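Local coordinates for protein molybdopterin synthase catalytic subunit (Homo sapiens, PDB 5MPO) that forms the catalytic half of molybdopterin synthase, moving two sulfur atoms from thiocarboxylated MOCS2A onto precursor Z to build the dithiolene of molybdopterin, at residues M73-N76 and E77-I81. Numbering follows the deposited sequence.
Sequences MAEN and EVRKI
Arg79 bends back over the first turn of helix 73-88 of the MoaE fold and lays its guanidinium against the backbone there, between the side chains of Glu75 and Asn76. The bend in the side chain is at chi3 (-61°), which turns the group toward the start of the helix. One guanidinium face lies over Glu75 C, near its centre, and over Asn76 CA, nearer the rim. On one side NH2 gives a hydrogen bond to Asn76 OD1 at 2.8 Å. It reaches the oxygen from well off the C=O direction (109° at OD1) and tilted from both planes; amide and guanidinium stand 54° apart. In Asn76, chi1 sets CG beside the carbonyl carbon and chi2 turns OD1 to Arg79. On the other side NH1 rests on the aliphatic part of Glu75, 3.5 Å from its CG; the salt bridge from NH1 to Glu75 OE1 is long, at 3.9 Å.

Asn76 also meets Lys80, one turn further on, its ND2 lying 3.7 Å from Lys80 CE, where the amide crosses the lysine's extended chain at a slant. Lys80 NZ meets Glu77 OE2 on the syn side of the carboxylate, in a 2.7 Å salt bridge, and pairs as well with an acidic side chain of another protein chain. Glu77 runs side by side with Met73, both heading the same way beside that partner protein. Round the helix, Ala74 and Val78 turn to strand 20-25, packing on Phe24 and Ile22 respectively. Beneath the side chains the i to i+4 backbone hydrogen bonds of the helix run on, Arg79 N to Glu75 O measuring 2.9 Å, and Val78 CG2 packs 3.2 Å from Ala74 O.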
loop_
_atom_site.group_PDB
_atom_site.type_symbol
_atom_site.label_atom_id
_atom_site.label_comp_id
_atom_site.label_asym_id
_atom_site.label_seq_id
_atom_site.Cartn_x
_atom_site.Cartn_y
_atom_site.Cartn_z
ATOM N N MET C 73 -17.031 -17.809 8.849
ATOM C CA MET C 73 -16.234 -18.370 7.756
ATOM C C MET C 73 -15.306 -17.312 7.116
ATOM O O MET C 73 -14.176 -17.609 6.732
ATOM C CB MET C 73 -17.125 -18.929 6.650
ATOM C CG MET C 73 -16.357 -19.730 5.594
ATOM S SD MET C 73 -17.380 -20.216 4.204
ATOM C CE MET C 73 -16.248 -20.913 2.994
ATOM N N ALA C 74 -15.807 -16.097 6.976
ATOM C CA ALA C 74 -15.023 -15.018 6.389
ATOM C C ALA C 74 -13.801 -14.763 7.230
ATOM O O ALA C 74 -12.722 -14.531 6.699
ATOM C CB ALA C 74 -15.836 -13.762 6.301
ATOM N N GLU C 75 -13.974 -14.867 8.536
ATOM C CA GLU C 75 -12.843 -14.873 9.454
ATOM C C GLU C 75 -11.833 -15.985 9.190
ATOM O O GLU C 75 -10.623 -15.727 9.046
ATOM C CB GLU C 75 -13.300 -14.945 10.874
ATOM C CG GLU C 75 -12.350 -14.217 11.801
ATOM C CD GLU C 75 -13.053 -13.725 13.040
ATOM O OE1 GLU C 75 -12.364 -13.648 14.092
ATOM O OE2 GLU C 75 -14.282 -13.427 12.930
ATOM N N ASN C 76 -12.328 -17.211 9.088
ATOM C CA ASN C 76 -11.437 -18.325 8.858
ATOM C C ASN C 76 -10.687 -18.131 7.525
ATOM O O ASN C 76 -9.470 -18.474 7.434
ATOM C CB ASN C 76 -12.169 -19.657 8.870
ATOM C CG ASN C 76 -11.215 -20.844 9.036
ATOM O OD1 ASN C 76 -10.403 -20.861 9.966
ATOM N ND2 ASN C 76 -11.306 -21.847 8.138
ATOM N N GLU C 77 -11.381 -17.567 6.530
ATOM C CA GLU C 77 -10.832 -17.500 5.177
ATOM C C GLU C 77 -9.739 -16.451 5.141
ATOM O O GLU C 77 -8.696 -16.660 4.552
ATOM C CB GLU C 77 -11.875 -17.230 4.089
ATOM C CG GLU C 77 -12.695 -18.435 3.656
ATOM C CD GLU C 77 -11.954 -19.594 3.042
ATOM O OE1 GLU C 77 -11.308 -19.444 1.986
ATOM O OE2 GLU C 77 -12.110 -20.719 3.573
ATOM N N VAL C 78 -9.942 -15.377 5.862
ATOM C CA VAL C 78 -8.878 -14.429 6.089
ATOM C C VAL C 78 -7.700 -15.049 6.893
ATOM O O VAL C 78 -6.555 -14.797 6.540
ATOM C CB VAL C 78 -9.395 -13.171 6.755
ATOM C CG1 VAL C 78 -8.241 -12.207 7.085
ATOM C CG2 VAL C 78 -10.428 -12.475 5.853
ATOM N N ARG C 79 -7.956 -15.901 7.883
ATOM C CA ARG C 79 -6.861 -16.578 8.569
ATOM C C ARG C 79 -6.064 -17.410 7.588
ATOM O O ARG C 79 -4.870 -17.565 7.743
ATOM C CB ARG C 79 -7.323 -17.466 9.774
ATOM C CG ARG C 79 -7.801 -16.646 10.985
ATOM C CD ARG C 79 -8.124 -17.417 12.280
ATOM N NE ARG C 79 -9.210 -18.395 12.062
ATOM C CZ ARG C 79 -10.507 -18.262 12.404
ATOM N NH1 ARG C 79 -10.971 -17.182 13.044
ATOM N NH2 ARG C 79 -11.371 -19.233 12.089
ATOM N N LYS C 80 -6.726 -18.021 6.625
ATOM C CA LYS C 80 -6.001 -18.766 5.633
ATOM C C LYS C 80 -5.132 -17.840 4.759
ATOM O O LYS C 80 -3.984 -18.156 4.427
ATOM C CB LYS C 80 -6.937 -19.535 4.716
ATOM C CG LYS C 80 -7.398 -20.844 5.299
ATOM C CD LYS C 80 -8.356 -21.438 4.319
ATOM C CE LYS C 80 -9.286 -22.399 5.028
ATOM N NZ LYS C 80 -10.392 -22.700 4.057
ATOM N N ILE C 81 -5.697 -16.714 4.371
ATOM C CA ILE C 81 -4.887 -15.743 3.667
ATOM C C ILE C 81 -3.635 -15.314 4.460
ATOM O O ILE C 81 -2.508 -15.208 3.886
ATOM C CB ILE C 81 -5.757 -14.563 3.269
ATOM C CG1 ILE C 81 -6.654 -15.001 2.118
ATOM C CG2 ILE C 81 -4.918 -13.316 2.936
ATOM C CD1 ILE C 81 -7.739 -13.971 1.897
#